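Local coordinates for protein beta-glucuronidase (uncultured Clostridium sp., PDB 6U7J) that probably hydrolyses beta-D-glucuronides as a family 2 glycosyl hydrolase of a gut microbe, and may so release estrogens from their glucuronide conjugates, at residues V203-V214 with L278-Q286. Sequence-based numbering, arbitrary orientation.
Sequences VRTTVDDKDGMV and LPFGIRTIQ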
loop_
_atom_site.group_PDB
_atom_site.type_symbol
_atom_site.label_atom_id
_atom_site.label_comp_id
_atom_site.label_asym_id
_atom_site.label_seq_id
_atom_site.Cartn_x
_atom_site.Cartn_y
_atom_site.Cartn_z
ATOM N N VAL B 203 -31.336 -38.972 -8.862
ATOM C CA VAL B 203 -30.571 -39.759 -9.828
ATOM C C VAL B 203 -29.327 -40.297 -9.139
ATOM O O VAL B 203 -28.646 -39.563 -8.412
ATOM C CB VAL B 203 -30.187 -38.932 -11.070
ATOM C CG1 VAL B 203 -29.574 -39.823 -12.138
ATOM C CG2 VAL B 203 -31.409 -38.204 -11.623
ATOM N N ARG B 204 -29.062 -41.587 -9.338
ATOM C CA ARG B 204 -27.822 -42.239 -8.944
ATOM C C ARG B 204 -27.322 -43.043 -10.129
ATOM O O ARG B 204 -28.117 -43.586 -10.902
ATOM C CB ARG B 204 -28.012 -43.122 -7.710
ATOM C CG ARG B 204 -28.731 -42.378 -6.582
ATOM C CD ARG B 204 -28.817 -43.157 -5.272
ATOM N NE ARG B 204 -29.791 -44.263 -5.300
ATOM C CZ ARG B 204 -31.080 -44.196 -5.660
ATOM N NH1 ARG B 204 -31.648 -43.052 -6.034
ATOM N NH2 ARG B 204 -31.818 -45.302 -5.629
ATOM N N THR B 205 -26.007 -43.081 -10.298
ATOM C CA THR B 205 -25.419 -43.744 -11.445
ATOM C C THR B 205 -24.417 -44.790 -10.982
ATOM O O THR B 205 -23.790 -44.656 -9.926
ATOM C CB THR B 205 -24.738 -42.734 -12.392
ATOM O OG1 THR B 205 -23.691 -42.037 -11.697
ATOM C CG2 THR B 205 -25.755 -41.720 -12.913
ATOM N N THR B 206 -24.310 -45.854 -11.772
ATOM C CA THR B 206 -23.241 -46.833 -11.667
ATOM C C THR B 206 -22.625 -46.989 -13.050
ATOM O O THR B 206 -23.175 -46.524 -14.053
ATOM C CB THR B 206 -23.743 -48.189 -11.144
ATOM O OG1 THR B 206 -24.775 -48.684 -12.003
ATOM C CG2 THR B 206 -24.292 -48.056 -9.728
ATOM N N VAL B 207 -21.461 -47.626 -13.109
ATOM C CA VAL B 207 -20.769 -47.840 -14.372
ATOM C C VAL B 207 -20.316 -49.288 -14.435
ATOM O O VAL B 207 -19.626 -49.761 -13.527
ATOM C CB VAL B 207 -19.561 -46.901 -14.538
ATOM C CG1 VAL B 207 -18.736 -47.323 -15.741
ATOM C CG2 VAL B 207 -20.026 -45.470 -14.685
ATOM N N ASP B 208 -20.698 -49.988 -15.501
ATOM C CA ASP B 208 -20.204 -51.336 -15.774
ATOM C C ASP B 208 -19.323 -51.275 -17.023
ATOM O O ASP B 208 -19.823 -51.185 -18.144
ATOM C CB ASP B 208 -21.338 -52.337 -15.929
ATOM C CG ASP B 208 -20.888 -53.754 -15.646
ATOM O OD1 ASP B 208 -19.654 -53.987 -15.697
ATOM O OD2 ASP B 208 -21.742 -54.621 -15.360
ATOM N N ASP B 209 -18.006 -51.350 -16.818
ATOM C CA ASP B 209 -16.980 -50.977 -17.772
ATOM C C ASP B 209 -17.403 -49.798 -18.623
ATOM O O ASP B 209 -17.212 -48.632 -18.212
ATOM C CB ASP B 209 -16.563 -52.169 -18.647
ATOM C CG ASP B 209 -15.271 -51.911 -19.426
ATOM O OD1 ASP B 209 -15.057 -50.774 -19.916
ATOM O OD2 ASP B 209 -14.425 -52.826 -19.491
ATOM N N LYS B 210 -17.952 -50.012 -19.825
ATOM C CA LYS B 210 -18.220 -48.913 -20.739
ATOM C C LYS B 210 -19.674 -48.448 -20.731
ATOM O O LYS B 210 -19.995 -47.455 -21.405
ATOM C CB LYS B 210 -17.766 -49.268 -22.174
ATOM C CG LYS B 210 -17.743 -48.063 -23.165
ATOM C CD LYS B 210 -16.876 -46.872 -22.646
ATOM C CE LYS B 210 -17.567 -45.494 -22.751
ATOM N NZ LYS B 210 -18.397 -45.183 -21.552
ATOM N N ASP B 211 -20.559 -49.088 -19.988
ATOM C CA ASP B 211 -21.955 -48.683 -19.976
ATOM C C ASP B 211 -22.323 -48.012 -18.660
ATOM O O ASP B 211 -21.789 -48.344 -17.598
ATOM C CB ASP B 211 -22.877 -49.874 -20.218
ATOM C CG ASP B 211 -22.515 -50.641 -21.461
ATOM O OD1 ASP B 211 -22.624 -51.883 -21.428
ATOM O OD2 ASP B 211 -22.110 -50.003 -22.459
ATOM N N GLY B 212 -23.258 -47.073 -18.742
ATOM C CA GLY B 212 -23.799 -46.414 -17.567
ATOM C C GLY B 212 -25.171 -46.960 -17.213
ATOM O O GLY B 212 -25.973 -47.270 -18.095
ATOM N N MET B 213 -25.425 -47.086 -15.912
ATOM C CA MET B 213 -26.735 -47.466 -15.387
ATOM C C MET B 213 -27.309 -46.265 -14.633
ATOM O O MET B 213 -26.896 -45.976 -13.505
ATOM C CB MET B 213 -26.637 -48.690 -14.475
ATOM C CG MET B 213 -26.703 -50.065 -15.166
ATOM S SD MET B 213 -27.947 -50.298 -16.475
ATOM C CE MET B 213 -29.438 -49.703 -15.688
ATOM N N VAL B 214 -28.269 -45.578 -15.245
ATOM C CA VAL B 214 -28.908 -44.421 -14.628
ATOM C C VAL B 214 -30.130 -44.901 -13.853
ATOM O O VAL B 214 -31.128 -45.319 -14.447
ATOM C CB VAL B 214 -29.297 -43.364 -15.667
ATOM C CG1 VAL B 214 -29.983 -42.184 -14.977
ATOM C CG2 VAL B 214 -28.081 -42.904 -16.427
ATOM N N LEU B 278 -33.474 -32.033 -15.874
ATOM C CA LEU B 278 -32.429 -32.041 -14.858
ATOM C C LEU B 278 -31.102 -32.469 -15.466
ATOM O O LEU B 278 -30.997 -33.605 -15.955
ATOM C CB LEU B 278 -32.813 -32.986 -13.718
ATOM C CG LEU B 278 -31.775 -33.140 -12.609
ATOM C CD1 LEU B 278 -31.776 -31.914 -11.684
ATOM C CD2 LEU B 278 -32.038 -34.400 -11.819
ATOM N N PRO B 279 -30.069 -31.618 -15.468
ATOM C CA PRO B 279 -28.730 -32.095 -15.835
ATOM C C PRO B 279 -28.196 -33.036 -14.770
ATOM O O PRO B 279 -28.541 -32.929 -13.594
ATOM C CB PRO B 279 -27.890 -30.813 -15.910
ATOM C CG PRO B 279 -28.902 -29.660 -15.879
ATOM C CD PRO B 279 -30.088 -30.179 -15.152
ATOM N N PHE B 280 -27.367 -33.986 -15.194
ATOM C CA PHE B 280 -26.698 -34.862 -14.238
ATOM C C PHE B 280 -25.458 -35.446 -14.900
ATOM O O PHE B 280 -25.266 -35.336 -16.117
ATOM C CB PHE B 280 -27.635 -35.961 -13.709
ATOM C CG PHE B 280 -27.937 -37.055 -14.707
ATOM C CD1 PHE B 280 -28.980 -36.919 -15.616
ATOM C CD2 PHE B 280 -27.193 -38.229 -14.715
ATOM C CE1 PHE B 280 -29.268 -37.929 -16.537
ATOM C CE2 PHE B 280 -27.472 -39.250 -15.642
ATOM C CZ PHE B 280 -28.511 -39.099 -16.553
ATOM N N GLY B 281 -24.603 -36.043 -14.079
ATOM C CA GLY B 281 -23.352 -36.592 -14.562
ATOM C C GLY B 281 -23.167 -38.025 -14.117
ATOM O O GLY B 281 -23.551 -38.409 -13.013
ATOM N N ILE B 282 -22.556 -38.817 -14.990
ATOM C CA ILE B 282 -22.241 -40.206 -14.676
ATOM C C ILE B 282 -20.783 -40.281 -14.259
ATOM O O ILE B 282 -19.883 -39.981 -15.057
ATOM C CB ILE B 282 -22.522 -41.140 -15.865
ATOM C CG1 ILE B 282 -23.975 -40.983 -16.335
ATOM C CG2 ILE B 282 -22.196 -42.586 -15.473
ATOM C CD1 ILE B 282 -24.271 -41.655 -17.666
ATOM N N ARG B 283 -20.551 -40.695 -13.017
ATOM C CA ARG B 283 -19.200 -40.829 -12.494
ATOM C C ARG B 283 -19.262 -41.605 -11.195
ATOM O O ARG B 283 -20.223 -41.480 -10.432
ATOM C CB ARG B 283 -18.539 -39.460 -12.254
ATOM C CG ARG B 283 -19.331 -38.516 -11.349
ATOM C CD ARG B 283 -18.723 -38.470 -9.971
ATOM N NE ARG B 283 -19.501 -37.688 -9.011
ATOM C CZ ARG B 283 -20.475 -38.197 -8.261
ATOM N NH1 ARG B 283 -20.813 -39.478 -8.386
ATOM N NH2 ARG B 283 -21.118 -37.427 -7.394
ATOM N N THR B 284 -18.217 -42.382 -10.937
ATOM C CA THR B 284 -18.150 -43.220 -9.751
ATOM C C THR B 284 -17.118 -42.689 -8.770
ATOM O O THR B 284 -16.121 -42.074 -9.160
ATOM C CB THR B 284 -17.784 -44.657 -10.111
ATOM O OG1 THR B 284 -16.422 -44.686 -10.572
ATOM C CG2 THR B 284 -18.699 -45.177 -11.198
ATOM N N ILE B 285 -17.355 -42.987 -7.495
ATOM C CA ILE B 285 -16.470 -42.628 -6.402
ATOM C C ILE B 285 -16.166 -43.876 -5.604
ATOM O O ILE B 285 -17.091 -44.577 -5.187
ATOM C CB ILE B 285 -17.096 -41.590 -5.461
ATOM C CG1 ILE B 285 -17.558 -40.356 -6.221
ATOM C CG2 ILE B 285 -16.115 -41.273 -4.324
ATOM C CD1 ILE B 285 -18.348 -39.414 -5.345
ATOM N N GLN B 286 -14.882 -44.102 -5.323
ATOM C CA GLN B 286 -14.453 -45.202 -4.473
ATOM C C GLN B 286 -13.212 -44.791 -3.692
ATOM O O GLN B 286 -12.339 -44.097 -4.218
ATOM C CB GLN B 286 -14.161 -46.455 -5.305
ATOM C CG GLN B 286 -13.606 -47.619 -4.504
ATOM C CD GLN B 286 -13.211 -48.772 -5.395
ATOM O OE1 GLN B 286 -13.904 -49.078 -6.364
ATOM N NE2 GLN B 286 -12.086 -49.411 -5.083
#
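Val203, Thr205 and Val207 point their side chains from one hairpin strand at Leu278, Phe280, Ile282 and Thr284. No hydrogen bond crosses between 203-214 and 278-286. The two meet through the bumps and hollows of their side chains.

The Phe280 ring fills a hollow between Val203 and Val214, which lie on the two strands of the hairpin. Val203 CG1 lies over one face, 4.1 Å from the ring centroid and 21° off its normal, a CH-pi contact. The second methyl of Val203, CG2, meets Leu278 CD2 tip to tip at 3.9 Å. The Val214 and Phe280 side chains run in opposite directions, and Val214 CG1 is 3.8 Å from Phe280 CZ, oblique to the ring. The Phe280 chi1 of 73° turns the ring into the hollow bounded by Val203, Val214 and Thr205 CG2.

Ile282 is the next bump. Its CG1 lies 3.9 Å from Thr205 CG2. Its CD1 lies 4.2 Å from Val214 CG2, beside Gly212, which has no side chain there. Its CG2 branch turns to Val207, with 3.7 Å to Val207 CG2. That same Val207 methyl also takes Thr284 CG2 at 3.7 Å, so it fits between two methyls of the other segment. The hairpin closes through a type II' turn from Asp208 to Asp211.

This partly buried contact lies at one margin of the immunoglobulin-like sandwich domain of family 2. The hairpin packs on strand 274-280 and the loop after it. Strands 198-208 and 274-280 are outermost in their sheets within the chain. Tyr265 and Ile231, from strands 265-271 and 227-232, also touch Phe280. Past Phe280 a short loop leads toward the TIM-barrel domain; on it Arg283 NE hydrogen-bonds Pro407 O of that domain. Strand 285-287 then pairs with strand 292-294.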